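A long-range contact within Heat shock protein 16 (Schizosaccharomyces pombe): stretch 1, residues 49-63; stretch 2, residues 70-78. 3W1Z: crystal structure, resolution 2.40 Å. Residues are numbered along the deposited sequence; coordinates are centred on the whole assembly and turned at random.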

ATOM      1  N   SER B  49       6.124  13.189  31.299  1.00 58.80           N
ATOM      2  CA  SER B  49       5.083  12.554  32.096  1.00 49.29           C
ATOM      3  C   SER B  49       4.269  11.556  31.280  1.00 43.21           C
ATOM      4  O   SER B  49       3.906  11.821  30.132  1.00 36.11           O
ATOM      5  N   VAL B  50       3.989  10.406  31.885  1.00 42.87           N
ATOM      6  CA  VAL B  50       3.164   9.383  31.258  1.00 39.43           C
ATOM      7  C   VAL B  50       1.923   9.113  32.100  1.00 35.30           C
ATOM      8  O   VAL B  50       2.023   8.749  33.272  1.00 39.28           O
ATOM      9  N   ASP B  51       0.754   9.302  31.498  1.00 40.53           N
ATOM     10  CA  ASP B  51      -0.514   9.073  32.180  1.00 36.54           C
ATOM     11  C   ASP B  51      -1.183   7.806  31.664  1.00 28.97           C
ATOM     12  O   ASP B  51      -1.571   7.729  30.501  1.00 30.11           O
ATOM     13  N   VAL B  52      -1.313   6.820  32.546  1.00 30.68           N
ATOM     14  CA  VAL B  52      -1.842   5.510  32.191  1.00 31.95           C
ATOM     15  C   VAL B  52      -3.180   5.272  32.884  1.00 34.73           C
ATOM     16  O   VAL B  52      -3.302   5.471  34.091  1.00 29.33           O
ATOM     17  N   GLU B  53      -4.178   4.832  32.126  1.00 33.93           N
ATOM     18  CA  GLU B  53      -5.508   4.620  32.687  1.00 26.66           C
ATOM     19  C   GLU B  53      -5.671   3.205  33.231  1.00 25.16           C
ATOM     20  O   GLU B  53      -5.624   2.229  32.481  1.00 24.74           O
ATOM     21  N   LEU B  54      -5.864   3.104  34.542  1.00 24.70           N
ATOM     22  CA  LEU B  54      -6.023   1.812  35.199  1.00 26.46           C
ATOM     23  C   LEU B  54      -7.212   1.799  36.162  1.00 24.80           C
ATOM     24  O   LEU B  54      -7.028   1.667  37.372  1.00 23.50           O
ATOM     25  N   PRO B  55      -8.440   1.938  35.629  1.00 28.70           N
ATOM     26  CA  PRO B  55      -9.620   1.912  36.500  1.00 27.49           C
ATOM     27  C   PRO B  55      -9.885   0.517  37.063  1.00 21.12           C
ATOM     28  O   PRO B  55      -9.781  -0.470  36.336  1.00 25.80           O
ATOM     29  N   GLY B  56     -10.219   0.444  38.347  1.00 25.45           N
ATOM     30  CA  GLY B  56     -10.532  -0.825  38.979  1.00 22.53           C
ATOM     31  C   GLY B  56      -9.303  -1.634  39.345  1.00 26.47           C
ATOM     32  O   GLY B  56      -9.404  -2.815  39.680  1.00 26.81           O
ATOM     33  N   VAL B  57      -8.138  -0.998  39.283  1.00 29.21           N
ATOM     34  CA  VAL B  57      -6.886  -1.657  39.637  1.00 28.24           C
ATOM     35  C   VAL B  57      -6.374  -1.153  40.981  1.00 26.78           C
ATOM     36  O   VAL B  57      -6.217   0.051  41.184  1.00 26.28           O
ATOM     37  N   LYS B  58      -6.126  -2.082  41.899  1.00 30.45           N
ATOM     38  CA  LYS B  58      -5.591  -1.741  43.211  1.00 35.65           C
ATOM     39  C   LYS B  58      -4.135  -1.303  43.087  1.00 43.65           C
ATOM     40  O   LYS B  58      -3.409  -1.791  42.220  1.00 35.17           O
ATOM     41  N   LYS B  59      -3.715  -0.386  43.954  1.00 45.63           N
ATOM     42  CA  LYS B  59      -2.346   0.127  43.928  1.00 43.13           C
ATOM     43  C   LYS B  59      -1.323  -0.987  44.133  1.00 39.92           C
ATOM     44  O   LYS B  59      -0.221  -0.941  43.587  1.00 45.85           O
ATOM     45  N   GLU B  60      -1.702  -1.993  44.912  1.00 34.96           N
ATOM     46  CA  GLU B  60      -0.826  -3.126  45.177  1.00 48.31           C
ATOM     47  C   GLU B  60      -0.656  -3.993  43.932  1.00 47.37           C
ATOM     48  O   GLU B  60       0.286  -4.780  43.838  1.00 41.98           O
ATOM     49  N   ASP B  61      -1.571  -3.843  42.978  1.00 41.37           N
ATOM     50  CA  ASP B  61      -1.582  -4.687  41.787  1.00 43.75           C
ATOM     51  C   ASP B  61      -0.869  -4.078  40.582  1.00 40.40           C
ATOM     52  O   ASP B  61      -0.778  -4.710  39.530  1.00 34.09           O
ATOM     53  N   VAL B  62      -0.367  -2.859  40.731  1.00 30.14           N
ATOM     54  CA  VAL B  62       0.375  -2.220  39.651  1.00 36.69           C
ATOM     55  C   VAL B  62       1.866  -2.184  39.977  1.00 37.78           C
ATOM     56  O   VAL B  62       2.253  -2.022  41.134  1.00 39.97           O
ATOM     57  N   GLN B  63       2.698  -2.380  38.959  1.00 37.54           N
ATOM     58  CA  GLN B  63       4.135  -2.198  39.106  1.00 30.49           C
ATOM     59  C   GLN B  63       4.706  -1.396  37.941  1.00 41.53           C
ATOM     60  O   GLN B  63       4.271  -1.532  36.793  1.00 38.58           O
ATOM     61  N   LYS B  70      13.669   2.071  28.502  1.00 55.89           N
ATOM     62  CA  LYS B  70      12.333   1.508  28.303  1.00 52.11           C
ATOM     63  C   LYS B  70      11.521   1.424  29.593  1.00 44.69           C
ATOM     64  O   LYS B  70      11.901   0.734  30.538  1.00 46.60           O
ATOM     65  N   LEU B  71      10.396   2.133  29.619  1.00 36.47           N
ATOM     66  CA  LEU B  71       9.510   2.139  30.776  1.00 38.17           C
ATOM     67  C   LEU B  71       8.402   1.103  30.618  1.00 35.63           C
ATOM     68  O   LEU B  71       7.732   1.047  29.583  1.00 39.12           O
ATOM     69  N   THR B  72       8.213   0.287  31.651  1.00 35.36           N
ATOM     70  CA  THR B  72       7.194  -0.755  31.632  1.00 33.23           C
ATOM     71  C   THR B  72       6.231  -0.633  32.809  1.00 37.46           C
ATOM     72  O   THR B  72       6.647  -0.570  33.971  1.00 34.63           O
ATOM     73  N   ILE B  73       4.940  -0.592  32.491  1.00 42.26           N
ATOM     74  CA  ILE B  73       3.891  -0.617  33.499  1.00 30.62           C
ATOM     75  C   ILE B  73       3.123  -1.919  33.353  1.00 30.74           C
ATOM     76  O   ILE B  73       2.543  -2.181  32.304  1.00 28.69           O
ATOM     77  N   SER B  74       3.114  -2.740  34.396  1.00 28.90           N
ATOM     78  CA  SER B  74       2.421  -4.020  34.308  1.00 28.65           C
ATOM     79  C   SER B  74       1.583  -4.313  35.543  1.00 34.27           C
ATOM     80  O   SER B  74       1.700  -3.632  36.560  1.00 36.08           O
ATOM     81  N   GLY B  75       0.725  -5.320  35.445  1.00 29.92           N
ATOM     82  CA  GLY B  75      -0.160  -5.648  36.543  1.00 33.36           C
ATOM     83  C   GLY B  75      -1.330  -6.517  36.138  1.00 34.05           C
ATOM     84  O   GLY B  75      -1.268  -7.251  35.153  1.00 33.07           O
ATOM     85  N   GLU B  76      -2.406  -6.428  36.912  1.00 33.74           N
ATOM     86  CA  GLU B  76      -3.565  -7.280  36.708  1.00 30.76           C
ATOM     87  C   GLU B  76      -4.856  -6.495  36.909  1.00 38.39           C
ATOM     88  O   GLU B  76      -4.944  -5.648  37.799  1.00 28.05           O
ATOM     89  N   VAL B  77      -5.852  -6.769  36.074  1.00 42.97           N
ATOM     90  CA  VAL B  77      -7.190  -6.249  36.308  1.00 38.88           C
ATOM     91  C   VAL B  77      -8.102  -7.417  36.647  1.00 31.72           C
ATOM     92  O   VAL B  77      -8.447  -8.224  35.786  1.00 36.42           O
ATOM     93  N   VAL B  78      -8.492  -7.496  37.913  1.00 27.51           N
ATOM     94  CA  VAL B  78      -9.283  -8.612  38.407  1.00 33.48           C
ATOM     95  C   VAL B  78     -10.770  -8.332  38.252  1.00 26.48           C
ATOM     96  O   VAL B  78     -11.231  -7.223  38.522  1.00 18.42           O
TER

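The two stretches meet through a row of apolar side chains, joined beside I73, midway along stretch 2, by an antiparallel backbone pairing of Q63 with S74, and past V77 by a bridging water. V50, V52 and L54, alternate residues along stretch 1, all point toward stretch 2. V50 (t) meets L71 (t, chi2 p), CG2 to CD2 4.3 Å. I73 (m, chi2 96°, between wells) is the hub: its CD1 lies 4.1 Å from V52 CG2 (V52 is t), and its CG2 lies 4.5 Å from L54 CD1 (L54 m, chi2 t) and 4.0 Å from V62 CG2 (V62 p). These contacts are apolar and buried. V57 and V77, both t and both set sideways, touch more tightly, V57 CG2 to V77 CG2 3.7 Å. Q63 and S74, both p, share a sheet face, with Q63 CG 3.1 Å from S74 OG; here the hydrogen bonds are backbone ones, Q63 N to S74 O and S74 N to Q63 O, each 2.9 Å and nearly straight. G75 has no side chain, and D61 O sits 3.2 Å from G75 CA; a CB there would fall 2.4 Å from D61 O, a clash. Water 1 donates to G56 O (3.0 Å from the water O) and to V78 O (2.6 Å from the water O), linking the turn to the end of stretch 2.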

ATOM      1  CB  SER B  49       4.159  13.614  32.699  1.00 58.91           C
ATOM      2  OG  SER B  49       3.568  14.409  31.686  1.00 61.61           O
ATOM      3  CB  VAL B  50       3.937   8.066  31.068  1.00 39.69           C
ATOM      4  CG1 VAL B  50       3.040   7.011  30.439  1.00 34.30           C
ATOM      5  CG2 VAL B  50       5.175   8.295  30.216  1.00 44.59           C
ATOM      6  CB  ASP B  51      -1.439  10.276  31.999  1.00 39.99           C
ATOM      7  CG  ASP B  51      -0.912  11.522  32.681  1.00 47.43           C
ATOM      8  OD1 ASP B  51      -0.600  11.454  33.890  1.00 43.09           O
ATOM      9  OD2 ASP B  51      -0.799  12.567  32.007  1.00 53.16           O
ATOM     10  CB  VAL B  52      -0.862   4.399  32.615  1.00 24.99           C
ATOM     11  CG1 VAL B  52      -1.287   3.060  32.038  1.00 16.65           C
ATOM     12  CG2 VAL B  52       0.552   4.748  32.180  1.00 33.15           C
ATOM     13  CB  GLU B  53      -6.588   4.914  31.645  1.00 14.66           C
ATOM     14  CG  GLU B  53      -6.680   6.377  31.248  1.00 25.43           C
ATOM     15  CD  GLU B  53      -7.790   6.642  30.250  1.00 31.03           C
ATOM     16  OE1 GLU B  53      -8.294   5.673  29.645  1.00 29.02           O
ATOM     17  OE2 GLU B  53      -8.160   7.822  30.073  1.00 29.53           O
ATOM     18  CB  LEU B  54      -4.744   1.449  35.960  1.00 24.42           C
ATOM     19  CG  LEU B  54      -3.459   1.304  35.144  1.00 26.40           C
ATOM     20  CD1 LEU B  54      -2.262   1.079  36.057  1.00 31.17           C
ATOM     21  CD2 LEU B  54      -3.591   0.169  34.142  1.00 22.60           C
ATOM     22  CB  PRO B  55     -10.753   2.335  35.563  1.00 27.27           C
ATOM     23  CG  PRO B  55     -10.301   1.898  34.217  1.00 20.01           C
ATOM     24  CD  PRO B  55      -8.808   2.072  34.207  1.00 16.79           C
ATOM     25  CB  VAL B  57      -5.800  -1.427  38.569  1.00 35.82           C
ATOM     26  CG1 VAL B  57      -4.506  -2.120  38.967  1.00 27.00           C
ATOM     27  CG2 VAL B  57      -6.277  -1.919  37.213  1.00 29.88           C
ATOM     28  CB  LYS B  58      -5.694  -2.943  44.148  1.00 44.19           C
ATOM     29  CG  LYS B  58      -7.107  -3.472  44.333  1.00 41.39           C
ATOM     30  CD  LYS B  58      -7.087  -4.971  44.579  1.00 45.74           C
ATOM     31  CE  LYS B  58      -8.000  -5.365  45.725  1.00 40.01           C
ATOM     32  NZ  LYS B  58      -7.918  -6.826  46.003  1.00 39.29           N
ATOM     33  CB  LYS B  59      -2.156   1.232  44.974  1.00 46.21           C
ATOM     34  CG  LYS B  59      -0.733   1.775  45.043  1.00 53.65           C
ATOM     35  CD  LYS B  59      -0.696   3.264  45.359  1.00 48.59           C
ATOM     36  CE  LYS B  59      -1.050   3.551  46.807  1.00 50.50           C
ATOM     37  NZ  LYS B  59      -0.855   4.990  47.137  1.00 56.66           N
ATOM     38  CB  GLU B  60      -1.389  -3.970  46.323  1.00 47.25           C
ATOM     39  CG  GLU B  60      -2.555  -4.860  45.917  1.00 49.16           C
ATOM     40  CD  GLU B  60      -3.598  -4.995  47.008  1.00 59.92           C
ATOM     41  OE1 GLU B  60      -3.858  -6.134  47.450  1.00 50.08           O
ATOM     42  OE2 GLU B  60      -4.163  -3.958  47.418  1.00 48.16           O
ATOM     43  CB  ASP B  61      -3.016  -5.065  41.410  1.00 41.01           C
ATOM     44  CG  ASP B  61      -3.600  -6.116  42.331  1.00 47.89           C
ATOM     45  OD1 ASP B  61      -2.818  -6.911  42.894  1.00 60.15           O
ATOM     46  OD2 ASP B  61      -4.837  -6.150  42.489  1.00 56.64           O
ATOM     47  CB  VAL B  62      -0.157  -0.791  39.353  1.00 33.34           C
ATOM     48  CG1 VAL B  62      -0.075   0.086  40.589  1.00 36.41           C
ATOM     49  CG2 VAL B  62       0.593  -0.157  38.187  1.00 34.31           C
ATOM     50  CB  GLN B  63       4.860  -3.536  39.257  1.00 38.30           C
ATOM     51  CG  GLN B  63       4.809  -4.420  38.034  1.00 44.26           C
ATOM     52  CD  GLN B  63       5.752  -5.602  38.135  1.00 63.76           C
ATOM     53  OE1 GLN B  63       5.332  -6.722  38.423  1.00 60.69           O
ATOM     54  NE2 GLN B  63       7.036  -5.357  37.896  1.00 50.02           N
ATOM     55  CB  LYS B  70      12.409   0.137  27.623  1.00 46.28           C
ATOM     56  CG  LYS B  70      12.954   0.185  26.204  1.00 58.95           C
ATOM     57  CD  LYS B  70      12.710  -1.118  25.459  1.00 56.24           C
ATOM     58  CE  LYS B  70      13.273  -1.053  24.047  1.00 54.31           C
ATOM     59  NZ  LYS B  70      12.910  -2.249  23.238  1.00 59.47           N
ATOM     60  CB  LEU B  71       8.900   3.527  30.974  1.00 35.40           C
ATOM     61  CG  LEU B  71       8.028   3.716  32.217  1.00 38.93           C
ATOM     62  CD1 LEU B  71       8.872   3.640  33.482  1.00 30.75           C
ATOM     63  CD2 LEU B  71       7.266   5.033  32.150  1.00 32.15           C
ATOM     64  CB  THR B  72       7.820  -2.164  31.641  1.00 33.47           C
ATOM     65  OG1 THR B  72       8.587  -2.357  30.445  1.00 45.54           O
ATOM     66  CG2 THR B  72       6.738  -3.232  31.717  1.00 39.12           C
ATOM     67  CB  ILE B  73       2.895   0.543  33.319  1.00 20.30           C
ATOM     68  CG1 ILE B  73       3.618   1.893  33.311  1.00 27.52           C
ATOM     69  CG2 ILE B  73       1.829   0.497  34.401  1.00 21.55           C
ATOM     70  CD1 ILE B  73       3.934   2.413  31.920  1.00 28.99           C
ATOM     71  CB  SER B  74       3.406  -5.160  34.038  1.00 30.38           C
ATOM     72  OG  SER B  74       4.348  -5.283  35.086  1.00 41.90           O
ATOM     73  CB  GLU B  76      -3.511  -8.448  37.692  1.00 36.82           C
ATOM     74  CG  GLU B  76      -4.460  -9.591  37.388  1.00 41.69           C
ATOM     75  CD  GLU B  76      -4.328 -10.722  38.390  1.00 56.90           C
ATOM     76  OE1 GLU B  76      -4.232 -10.434  39.602  1.00 58.23           O
ATOM     77  OE2 GLU B  76      -4.309 -11.897  37.967  1.00 62.84           O
ATOM     78  CB  VAL B  77      -7.744  -5.504  35.082  1.00 34.07           C
ATOM     79  CG1 VAL B  77      -9.081  -4.859  35.419  1.00 36.35           C
ATOM     80  CG2 VAL B  77      -6.755  -4.453  34.609  1.00 30.55           C
ATOM     81  CB  VAL B  78      -8.961  -8.906  39.894  1.00 45.63           C
ATOM     82  CG1 VAL B  78      -9.941  -9.912  40.479  1.00 26.85           C
ATOM     83  CG2 VAL B  78      -7.532  -9.403  40.040  1.00 35.12           C
TER
HETATM   84  O   HOH W   1     -11.418  -4.676  38.551  1.00 23.41           O